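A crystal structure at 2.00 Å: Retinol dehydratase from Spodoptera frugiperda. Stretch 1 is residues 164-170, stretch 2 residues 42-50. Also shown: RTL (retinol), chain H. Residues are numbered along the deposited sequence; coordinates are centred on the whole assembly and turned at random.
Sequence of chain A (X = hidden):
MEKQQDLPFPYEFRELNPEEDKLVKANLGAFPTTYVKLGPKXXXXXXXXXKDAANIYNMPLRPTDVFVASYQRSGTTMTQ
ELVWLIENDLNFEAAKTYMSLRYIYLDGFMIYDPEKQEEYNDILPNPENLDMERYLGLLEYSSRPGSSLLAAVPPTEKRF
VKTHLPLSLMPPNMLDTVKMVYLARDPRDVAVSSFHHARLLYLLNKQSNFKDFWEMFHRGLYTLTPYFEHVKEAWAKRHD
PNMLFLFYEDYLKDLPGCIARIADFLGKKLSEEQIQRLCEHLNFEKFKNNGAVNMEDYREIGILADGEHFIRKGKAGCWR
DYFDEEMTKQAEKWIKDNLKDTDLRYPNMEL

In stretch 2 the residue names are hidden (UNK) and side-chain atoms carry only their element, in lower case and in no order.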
# COMPACT_ATOMS: atom_id res chain seq x y z
N HIS A 164 4.80 -0.82 -0.65
CA HIS A 164 3.93 -1.36 -1.67
C HIS A 164 4.83 -1.76 -2.83
O HIS A 164 4.38 -1.98 -3.95
CB HIS A 164 2.88 -0.33 -2.10
CG HIS A 164 1.96 0.10 -0.99
ND1 HIS A 164 1.29 -0.80 -0.19
CD2 HIS A 164 1.62 1.33 -0.54
CE1 HIS A 164 0.57 -0.15 0.70
NE2 HIS A 164 0.75 1.15 0.51
N LEU A 165 6.13 -1.85 -2.58
CA LEU A 165 7.04 -2.24 -3.66
C LEU A 165 7.10 -3.76 -3.79
O LEU A 165 7.17 -4.48 -2.79
CB LEU A 165 8.45 -1.69 -3.42
CG LEU A 165 8.60 -0.18 -3.59
CD1 LEU A 165 10.03 0.24 -3.32
CD2 LEU A 165 8.19 0.22 -5.00
N PRO A 166 7.03 -4.26 -5.03
CA PRO A 166 7.10 -5.70 -5.26
C PRO A 166 8.53 -6.12 -4.90
O PRO A 166 9.45 -5.30 -4.95
CB PRO A 166 6.80 -5.83 -6.76
CG PRO A 166 7.31 -4.55 -7.32
CD PRO A 166 6.83 -3.54 -6.30
N LEU A 167 8.72 -7.38 -4.53
CA LEU A 167 10.03 -7.87 -4.13
C LEU A 167 11.17 -7.62 -5.11
O LEU A 167 12.30 -7.38 -4.68
CB LEU A 167 9.96 -9.37 -3.80
CG LEU A 167 9.02 -9.78 -2.66
CD1 LEU A 167 9.15 -11.29 -2.40
CD2 LEU A 167 9.36 -9.00 -1.38
N SER A 168 10.90 -7.66 -6.42
CA SER A 168 11.94 -7.47 -7.42
C SER A 168 12.61 -6.09 -7.43
O SER A 168 13.68 -5.93 -8.04
CB SER A 168 11.40 -7.79 -8.81
OG SER A 168 10.35 -6.92 -9.16
N LEU A 169 12.00 -5.11 -6.79
CA LEU A 169 12.59 -3.77 -6.74
C LEU A 169 13.36 -3.59 -5.43
O LEU A 169 14.02 -2.58 -5.21
CB LEU A 169 11.51 -2.69 -6.87
CG LEU A 169 10.77 -2.74 -8.21
CD1 LEU A 169 9.80 -1.58 -8.33
CD2 LEU A 169 11.80 -2.72 -9.35
N MET A 170 13.26 -4.58 -4.55
CA MET A 170 13.97 -4.50 -3.28
C MET A 170 15.11 -5.50 -3.32
O MET A 170 15.16 -6.36 -4.20
CB MET A 170 13.01 -4.76 -2.12
CG MET A 170 11.94 -3.66 -1.99
SD MET A 170 10.89 -3.77 -0.52
CE MET A 170 10.05 -5.33 -0.82
N UNK A 42 7.36 -4.03 -16.30
CA UNK A 42 6.73 -2.73 -16.47
C UNK A 42 5.89 -2.26 -15.29
O UNK A 42 4.74 -1.85 -15.47
N UNK A 43 6.45 -2.32 -14.09
CA UNK A 43 5.74 -1.88 -12.90
C UNK A 43 5.54 -0.37 -12.98
O UNK A 43 6.48 0.38 -13.23
c UNK A 43 6.25 -6.35 -10.32
c UNK A 43 5.12 -5.55 -10.31
c UNK A 43 7.46 -5.84 -10.77
c UNK A 43 5.21 -4.22 -10.74
o UNK A 43 6.19 -7.65 -9.91
c UNK A 43 7.54 -4.51 -11.20
c UNK A 43 6.51 -2.22 -11.62
c UNK A 43 6.42 -3.68 -11.19
N UNK A 44 4.29 0.05 -12.80
CA UNK A 44 3.96 1.46 -12.84
C UNK A 44 4.52 2.19 -11.61
O UNK A 44 4.06 1.97 -10.49
s UNK A 44 2.31 2.47 -15.51
c UNK A 44 2.44 1.63 -12.90
c UNK A 44 1.82 1.30 -14.24
c UNK A 44 1.01 3.72 -15.36
N UNK A 45 5.52 3.05 -11.82
CA UNK A 45 6.07 3.79 -10.70
C UNK A 45 6.07 5.28 -10.99
O UNK A 45 6.32 5.71 -12.12
c UNK A 45 7.52 3.33 -10.32
c UNK A 45 7.53 1.84 -9.98
c UNK A 45 8.49 3.62 -11.45
N UNK A 46 5.76 6.07 -9.97
CA UNK A 46 5.76 7.52 -10.12
C UNK A 46 7.19 7.90 -10.48
O UNK A 46 8.14 7.42 -9.86
c UNK A 46 5.33 8.19 -8.81
c UNK A 46 3.20 7.54 -7.59
c UNK A 46 1.82 7.59 -7.42
c UNK A 46 3.03 8.98 -9.48
c UNK A 46 1.65 9.05 -9.32
c UNK A 46 3.82 8.23 -8.63
c UNK A 46 1.05 8.35 -8.28
o UNK A 46 -0.30 8.43 -8.12
N UNK A 47 7.34 8.75 -11.49
CA UNK A 47 8.66 9.17 -11.97
C UNK A 47 9.70 9.45 -10.88
O UNK A 47 10.83 8.99 -10.97
c UNK A 47 8.53 10.37 -12.91
n UNK A 47 10.62 11.83 -15.72
n UNK A 47 9.78 10.03 -16.87
c UNK A 47 9.58 11.80 -14.69
c UNK A 47 9.74 10.59 -13.78
n UNK A 47 11.68 11.08 -17.62
c UNK A 47 10.69 10.98 -16.74
N UNK A 48 9.34 10.23 -9.85
CA UNK A 48 10.29 10.54 -8.77
C UNK A 48 10.92 9.30 -8.13
O UNK A 48 11.87 9.41 -7.36
c UNK A 48 8.09 10.99 -9.66
c UNK A 48 9.43 11.32 -7.78
c UNK A 48 8.51 12.06 -8.67
N UNK A 49 10.38 8.13 -8.44
CA UNK A 49 10.92 6.91 -7.86
C UNK A 49 12.33 6.63 -8.35
O UNK A 49 13.20 6.19 -7.59
c UNK A 49 11.57 2.19 -6.22
c UNK A 49 11.24 3.49 -8.23
c UNK A 49 10.52 4.45 -7.53
o UNK A 49 12.12 1.11 -5.57
c UNK A 49 10.84 3.14 -5.51
c UNK A 49 10.04 5.71 -8.20
c UNK A 49 10.32 4.25 -6.16
c UNK A 49 11.77 2.36 -7.58
N UNK A 50 12.56 6.90 -9.64
CA UNK A 50 13.85 6.64 -10.27
C UNK A 50 15.08 7.24 -9.60
O UNK A 50 16.19 6.74 -9.78
c UNK A 50 12.78 6.38 -12.64
c UNK A 50 13.15 4.92 -12.83
c UNK A 50 12.71 7.09 -13.99
c UNK A 50 13.80 7.08 -11.74
C1 RTL H . -0.68 14.74 -2.09
C2 RTL H . -0.21 15.65 -3.26
C3 RTL H . 1.24 16.11 -3.12
C4 RTL H . 2.31 15.90 -2.05
C5 RTL H . 1.67 15.01 -0.99
C6 RTL H . 0.38 14.46 -0.95
C7 RTL H . -0.10 13.59 0.15
C8 RTL H . 0.15 12.25 0.23
C9 RTL H . -0.32 11.38 1.32
C10 RTL H . 0.02 10.04 1.26
C11 RTL H . -0.30 8.93 2.18
C12 RTL H . -0.77 7.83 1.51
C13 RTL H . -1.23 6.48 1.88
C14 RTL H . -1.70 5.40 1.17
C15 RTL H . -0.75 4.36 0.75
O1 RTL H . -0.60 3.39 1.70
C16 RTL H . -1.09 13.48 -2.88
C17 RTL H . -1.96 15.44 -1.61
C18 RTL H . 2.68 14.77 0.15
C19 RTL H . -1.16 11.97 2.47
C20 RTL H . -1.12 6.38 3.41
O HOH W 1 14.15 -0.49 -6.52

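Position 42 has no side-chain atoms at all, and its phi of 61° is a value that favours glycine; nothing of stretch 1 comes near it. It is Gly42.

Position 43 opens the strand with one carbon leading to a six-carbon ring that bears an oxygen. The ring lies against Pro166, whose CG sits 3.6 Å from the ring centroid and only 10° off the normal, a CH-pi contact over one face. This is Tyr43. Its CZ is 3.6 Å from Pro166 CB, and its CE1 is 3.5 Å from Ser168 OG. Both hydroxyls, Tyr43 OH and Ser168 OG, find hydrogen bonds elsewhere in the structure.

Position 44 carries an unbranched chain of two carbons, a sulfur and a terminal carbon, out of reach of stretch 1: Met44.

At position 45 one carbon carries two more, a fork right at CB, and CA-to-CB points toward stretch 1. It is Val45, whose CG1 lies 4.4 Å from Leu169 CD1, a loose apolar contact.

Position 46 again shows one carbon and a six-carbon ring with an oxygen, but the ring stays out of reach of stretch 1. Tyr46 thus faces other surroundings, as Met44 does, in the alternation expected of a strand.

Position 47 has three carbons, a nitrogen, then a carbon carrying two more nitrogens, all far from the contact: Arg47.

In position 48 three carbons close a ring onto the backbone nitrogen. Pro48 touches nothing on stretch 1.

Position 49 has one carbon leading to a third six-carbon ring, which bears an oxygen, and this one reaches back to both Leu165 and Leu169. It is Tyr49. Its OH is 3.2 Å from Leu165 CD1 and 4.1 Å from Leu169 CB, while its CE1 packs 3.7 Å from Leu165 CD1.

Position 50 holds four carbons forked at the second, remote from stretch 1: Leu50.

The contact is small, burying 291 Å², and no direct hydrogen bond crosses it. Two tyrosines supply most of the area on stretch 2: Tyr43 offers a flat face to a proline, and Tyr49 brings its ring to two leucines, with Val45 filling in beside Leu169. The polar end of Tyr49 is served by a water, which accepts from Tyr49 OH at 2.8 Å and donates to Leu169 O at 2.5 Å, so the hydroxyl can sit among leucine carbons without losing its partner. The rule to read is apolar packing by aromatic rings, with polarity settled by water or outside partners.

Stretch 2 (42-50) GYMVYRPYL
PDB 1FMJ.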